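Local atomic coordinates of DNA endonuclease I-CvuI (Chlorella vulgaris, PDB entry 5A77), a protein that is a LAGLIDADG homing endonuclease that recognises and cleaves double-stranded DNA with magnesium ions and probably takes part in intron homing. Residues 40-48 / 83-94. Sequence-based numbering, arbitrary orientation.
With nucleotides of chain F; nucleotides of chain C.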
loop_
_atom_site.group_PDB
_atom_site.type_symbol
_atom_site.label_atom_id
_atom_site.label_comp_id
_atom_site.label_asym_id
_atom_site.label_seq_id
_atom_site.Cartn_x
_atom_site.Cartn_y
_atom_site.Cartn_z
ATOM N N GLN B 40 13.039 -7.160 -25.907
ATOM C CA GLN B 40 12.966 -5.802 -25.391
ATOM C C GLN B 40 12.998 -5.897 -23.874
ATOM O O GLN B 40 12.390 -6.800 -23.300
ATOM C CB GLN B 40 11.677 -5.099 -25.868
ATOM C CG GLN B 40 11.478 -3.679 -25.342
ATOM C CD GLN B 40 10.007 -3.326 -25.080
ATOM O OE1 GLN B 40 9.114 -4.156 -25.241
ATOM N NE2 GLN B 40 9.763 -2.095 -24.648
ATOM N N VAL B 41 13.708 -4.995 -23.213
ATOM C CA VAL B 41 13.615 -4.924 -21.760
ATOM C C VAL B 41 12.628 -3.808 -21.412
ATOM O O VAL B 41 12.857 -2.639 -21.744
ATOM C CB VAL B 41 14.987 -4.694 -21.110
ATOM C CG1 VAL B 41 14.836 -4.304 -19.660
ATOM C CG2 VAL B 41 15.838 -5.966 -21.214
ATOM N N ARG B 42 11.501 -4.175 -20.800
ATOM C CA ARG B 42 10.470 -3.198 -20.462
ATOM C C ARG B 42 10.675 -2.729 -19.036
ATOM O O ARG B 42 10.795 -3.547 -18.144
ATOM C CB ARG B 42 9.057 -3.793 -20.640
ATOM C CG ARG B 42 7.887 -2.923 -20.102
ATOM C CD ARG B 42 6.492 -3.557 -20.374
ATOM N NE ARG B 42 6.299 -3.811 -21.803
ATOM C CZ ARG B 42 5.555 -4.787 -22.319
ATOM N NH1 ARG B 42 4.896 -5.619 -21.518
ATOM N NH2 ARG B 42 5.485 -4.937 -23.645
ATOM N N VAL B 43 10.747 -1.417 -18.832
ATOM C CA VAL B 43 10.738 -0.839 -17.496
ATOM C C VAL B 43 9.353 -0.231 -17.176
ATOM O O VAL B 43 8.712 0.367 -18.054
ATOM C CB VAL B 43 11.838 0.234 -17.341
ATOM C CG1 VAL B 43 13.225 -0.384 -17.514
ATOM C CG2 VAL B 43 11.633 1.357 -18.329
ATOM N N SER B 44 8.883 -0.388 -15.936
ATOM C CA SER B 44 7.591 0.183 -15.546
ATOM C C SER B 44 7.365 0.350 -14.052
ATOM O O SER B 44 7.765 -0.493 -13.242
ATOM C CB SER B 44 6.439 -0.656 -16.113
ATOM O OG SER B 44 6.564 -2.020 -15.755
ATOM N N LEU B 45 6.716 1.457 -13.704
ATOM C CA LEU B 45 6.119 1.625 -12.388
ATOM C C LEU B 45 4.617 1.433 -12.524
ATOM O O LEU B 45 3.980 2.098 -13.342
ATOM C CB LEU B 45 6.432 3.006 -11.802
ATOM C CG LEU B 45 5.852 3.348 -10.421
ATOM C CD1 LEU B 45 6.764 4.310 -9.703
ATOM C CD2 LEU B 45 4.468 3.959 -10.530
ATOM N N THR B 46 4.040 0.547 -11.720
ATOM C CA THR B 46 2.599 0.316 -11.799
ATOM C C THR B 46 1.979 0.367 -10.402
ATOM O O THR B 46 2.554 -0.135 -9.444
ATOM C CB THR B 46 2.288 -1.041 -12.468
ATOM O OG1 THR B 46 2.457 -0.922 -13.887
ATOM C CG2 THR B 46 0.849 -1.443 -12.215
ATOM N N VAL B 47 0.818 0.998 -10.287
ATOM C CA VAL B 47 0.091 1.074 -9.027
ATOM C C VAL B 47 -1.293 0.435 -9.204
ATOM O O VAL B 47 -1.990 0.700 -10.188
ATOM C CB VAL B 47 -0.044 2.536 -8.542
ATOM C CG1 VAL B 47 -1.052 2.646 -7.427
ATOM C CG2 VAL B 47 1.297 3.075 -8.100
ATOM N N PHE B 48 -1.673 -0.426 -8.261
ATOM C CA PHE B 48 -2.933 -1.157 -8.350
ATOM C C PHE B 48 -3.975 -0.640 -7.377
ATOM O O PHE B 48 -3.662 -0.323 -6.236
ATOM C CB PHE B 48 -2.722 -2.647 -8.088
ATOM C CG PHE B 48 -1.663 -3.266 -8.939
ATOM C CD1 PHE B 48 -1.959 -3.730 -10.213
ATOM C CD2 PHE B 48 -0.369 -3.398 -8.463
ATOM C CE1 PHE B 48 -0.973 -4.314 -10.994
ATOM C CE2 PHE B 48 0.605 -3.970 -9.238
ATOM C CZ PHE B 48 0.304 -4.429 -10.501
ATOM N N GLY B 83 8.358 2.852 -19.830
ATOM C CA GLY B 83 9.393 3.367 -20.716
ATOM C C GLY B 83 10.399 4.303 -20.078
ATOM O O GLY B 83 10.071 5.037 -19.149
ATOM N N GLY B 84 11.614 4.308 -20.618
ATOM C CA GLY B 84 12.732 5.008 -20.015
ATOM C C GLY B 84 12.592 6.501 -19.814
ATOM O O GLY B 84 12.832 7.010 -18.725
ATOM N N THR B 85 12.198 7.209 -20.860
ATOM C CA THR B 85 12.167 8.665 -20.812
ATOM C C THR B 85 11.114 9.269 -19.861
ATOM O O THR B 85 11.300 10.379 -19.362
ATOM C CB THR B 85 11.939 9.246 -22.216
ATOM O OG1 THR B 85 12.060 10.672 -22.159
ATOM C CG2 THR B 85 10.556 8.864 -22.749
ATOM N N SER B 86 10.019 8.558 -19.602
ATOM C CA SER B 86 9.001 9.090 -18.694
ATOM C C SER B 86 9.043 8.415 -17.321
ATOM O O SER B 86 8.612 9.008 -16.324
ATOM C CB SER B 86 7.602 8.942 -19.292
ATOM O OG SER B 86 7.442 7.688 -19.925
ATOM N N LEU B 87 9.543 7.179 -17.264
ATOM C CA LEU B 87 9.585 6.445 -15.998
ATOM C C LEU B 87 10.796 6.892 -15.202
ATOM O O LEU B 87 10.784 6.864 -13.973
ATOM C CB LEU B 87 9.601 4.930 -16.221
ATOM C CG LEU B 87 9.941 4.090 -14.985
ATOM C CD1 LEU B 87 8.959 4.359 -13.841
ATOM C CD2 LEU B 87 9.995 2.613 -15.293
ATOM N N GLN B 88 11.838 7.316 -15.905
ATOM C CA GLN B 88 12.996 7.918 -15.260
ATOM C C GLN B 88 12.499 9.092 -14.468
ATOM O O GLN B 88 12.618 9.128 -13.262
ATOM C CB GLN B 88 14.068 8.357 -16.276
ATOM C CG GLN B 88 15.347 8.883 -15.620
ATOM C CD GLN B 88 16.328 9.498 -16.610
ATOM O OE1 GLN B 88 16.214 9.306 -17.825
ATOM N NE2 GLN B 88 17.308 10.232 -16.091
ATOM N N THR B 89 11.865 10.024 -15.155
ATOM C CA THR B 89 11.358 11.236 -14.520
ATOM C C THR B 89 10.468 10.986 -13.299
ATOM O O THR B 89 10.464 11.772 -12.360
ATOM C CB THR B 89 10.606 12.071 -15.555
ATOM O OG1 THR B 89 11.543 12.471 -16.561
ATOM C CG2 THR B 89 9.995 13.314 -14.936
ATOM N N THR B 90 9.746 9.877 -13.285
ATOM C CA THR B 90 8.924 9.585 -12.122
ATOM C C THR B 90 9.780 9.099 -10.939
ATOM O O THR B 90 9.492 9.399 -9.780
ATOM C CB THR B 90 7.838 8.543 -12.451
ATOM O OG1 THR B 90 7.010 9.053 -13.502
ATOM C CG2 THR B 90 6.976 8.271 -11.233
ATOM N N LEU B 91 10.848 8.376 -11.237
ATOM C CA LEU B 91 11.621 7.736 -10.190
ATOM C C LEU B 91 12.404 8.736 -9.335
ATOM O O LEU B 91 12.397 8.609 -8.101
ATOM C CB LEU B 91 12.542 6.684 -10.797
ATOM C CG LEU B 91 11.694 5.445 -11.111
ATOM C CD1 LEU B 91 12.470 4.362 -11.838
ATOM C CD2 LEU B 91 11.096 4.894 -9.829
ATOM N N GLU B 92 12.987 9.712 -9.979
ATOM C CA GLU B 92 13.708 10.754 -9.328
ATOM C C GLU B 92 12.815 11.612 -8.433
ATOM O O GLU B 92 13.285 12.343 -7.598
ATOM C CB GLU B 92 14.433 11.617 -10.376
ATOM C CG GLU B 92 14.466 11.081 -11.812
ATOM C CD GLU B 92 15.632 11.608 -12.644
ATOM O OE1 GLU B 92 16.712 11.004 -12.597
ATOM O OE2 GLU B 92 15.479 12.613 -13.361
ATOM N N LYS B 93 11.516 11.535 -8.623
ATOM C CA LYS B 93 10.537 12.221 -7.783
ATOM C C LYS B 93 10.360 11.440 -6.503
ATOM O O LYS B 93 10.385 12.006 -5.417
ATOM C CB LYS B 93 9.199 12.381 -8.501
ATOM C CG LYS B 93 9.109 13.629 -9.343
ATOM C CD LYS B 93 8.033 13.490 -10.384
ATOM C CE LYS B 93 8.084 14.632 -11.366
ATOM N NZ LYS B 93 7.255 14.329 -12.571
ATOM N N LEU B 94 10.213 10.126 -6.645
ATOM C CA LEU B 94 9.908 9.240 -5.524
ATOM C C LEU B 94 11.143 8.798 -4.750
ATOM O O LEU B 94 11.105 8.674 -3.527
ATOM C CB LEU B 94 9.153 8.013 -6.035
ATOM C CG LEU B 94 7.844 8.417 -6.718
ATOM C CD1 LEU B 94 7.070 7.224 -7.271
ATOM C CD2 LEU B 94 7.002 9.196 -5.730
ATOM O OP3 DG F 1 4.079 -6.165 -3.296
ATOM P P DG F 1 3.224 -4.953 -3.391
ATOM O OP1 DG F 1 2.093 -5.147 -2.450
ATOM O OP2 DG F 1 4.101 -3.769 -3.234
ATOM O "O5'" DG F 1 2.635 -4.847 -4.875
ATOM C "C5'" DG F 1 1.444 -5.570 -5.246
ATOM C "C4'" DG F 1 1.834 -6.855 -5.942
ATOM O "O4'" DG F 1 0.688 -7.487 -6.568
ATOM C "C3'" DG F 1 2.870 -6.687 -7.037
ATOM O "O3'" DG F 1 3.811 -7.677 -6.856
ATOM C "C2'" DG F 1 2.066 -6.906 -8.327
ATOM C "C1'" DG F 1 1.066 -7.932 -7.854
ATOM N N9 DG F 1 -0.149 -8.050 -8.649
ATOM C C8 DG F 1 -1.035 -7.048 -8.977
ATOM N N7 DG F 1 -2.076 -7.478 -9.639
ATOM C C5 DG F 1 -1.878 -8.851 -9.730
ATOM C C6 DG F 1 -2.671 -9.849 -10.333
ATOM O O6 DG F 1 -3.736 -9.720 -10.931
ATOM N N1 DG F 1 -2.105 -11.110 -10.200
ATOM C C2 DG F 1 -0.927 -11.374 -9.563
ATOM N N2 DG F 1 -0.546 -12.659 -9.529
ATOM N N3 DG F 1 -0.171 -10.448 -8.993
ATOM C C4 DG F 1 -0.705 -9.215 -9.118
ATOM P P DA C 4 8.574 2.101 -24.024
ATOM O OP1 DA C 4 9.691 3.053 -23.856
ATOM O OP2 DA C 4 8.522 0.816 -23.285
ATOM O "O5'" DA C 4 7.234 2.934 -23.724
ATOM C "C5'" DA C 4 6.925 4.094 -24.523
ATOM C "C4'" DA C 4 5.475 4.083 -24.964
ATOM O "O4'" DA C 4 5.262 2.984 -25.876
ATOM C "C3'" DA C 4 4.454 3.900 -23.836
ATOM O "O3'" DA C 4 3.473 4.919 -23.906
ATOM C "C2'" DA C 4 3.849 2.519 -24.105
ATOM C "C1'" DA C 4 4.014 2.387 -25.603
ATOM N N9 DA C 4 4.085 1.004 -26.059
ATOM C C8 DA C 4 5.079 0.114 -25.784
ATOM N N7 DA C 4 4.908 -1.059 -26.336
ATOM C C5 DA C 4 3.731 -0.931 -27.043
ATOM C C6 DA C 4 3.018 -1.829 -27.861
ATOM N N6 DA C 4 3.407 -3.089 -28.084
ATOM N N1 DA C 4 1.875 -1.390 -28.426
ATOM C C2 DA C 4 1.482 -0.124 -28.196
ATOM N N3 DA C 4 2.076 0.820 -27.452
ATOM C C4 DA C 4 3.209 0.341 -26.892
ATOM P P DT F 5 3.599 -14.967 -23.651
ATOM O OP1 DT F 5 3.340 -16.292 -24.260
ATOM O OP2 DT F 5 4.825 -14.230 -24.025
ATOM O "O5'" DT F 5 2.373 -13.972 -23.952
ATOM C "C5'" DT F 5 1.103 -14.186 -23.352
ATOM C "C4'" DT F 5 0.042 -13.340 -24.032
ATOM O "O4'" DT F 5 0.011 -12.013 -23.441
ATOM C "C3'" DT F 5 0.245 -13.128 -25.534
ATOM O "O3'" DT F 5 -0.996 -13.283 -26.215
ATOM C "C2'" DT F 5 0.758 -11.690 -25.622
ATOM C "C1'" DT F 5 0.038 -11.035 -24.461
ATOM N N1 DT F 5 0.737 -9.831 -23.930
ATOM C C2 DT F 5 0.092 -8.619 -23.937
ATOM O O2 DT F 5 -1.040 -8.465 -24.366
ATOM N N3 DT F 5 0.819 -7.581 -23.415
ATOM C C4 DT F 5 2.098 -7.632 -22.887
ATOM O O4 DT F 5 2.665 -6.636 -22.440
ATOM C C5 DT F 5 2.721 -8.938 -22.904
ATOM C C7 DT F 5 4.123 -9.122 -22.382
ATOM C C6 DT F 5 2.013 -9.962 -23.418
#
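Strand 40-48 of the DNA-binding antiparallel sheet of this LAGLIDADG endonuclease packs on helix 84-94, where Val43 and Leu45 meet Leu87. Leu87 reaches the strand with CG anti to its backbone N (chi1 168°). Its CD2 lies 3.6 Å from Val43 CB and close to Ser44 N. Its CD1 sits 3.5 Å from Leu45 CB. Further along the helix, Leu45 CD1 meets Leu94 CD1 at 3.8 Å. Thr90 CG2 and Leu91 CD2 lie farther from Leu45 CD1. Val43 also touches Val108 of helix 102-114, which extends this core.

The chain enters the helix beside the strand. Gly83, the N-cap residue, gives its N-H to Val43 O at 3.1 Å, nearly straight at 171°. Gly83 CA lies 3.2 Å from OP1 of DA4 of chain C, so the start of the helix sits against the DNA backbone.

Gln40, Arg42 and Phe48 of the same strand reach the DNA. Arg42 NH1 donates to O4 of DT5 of chain F at 2.6 Å, a major-groove base contact. C8 of DG1 of chain F lies over the centre of one face of the Phe48 ring, and Thr46 CG2 lies toward the rim on the opposite face of that ring.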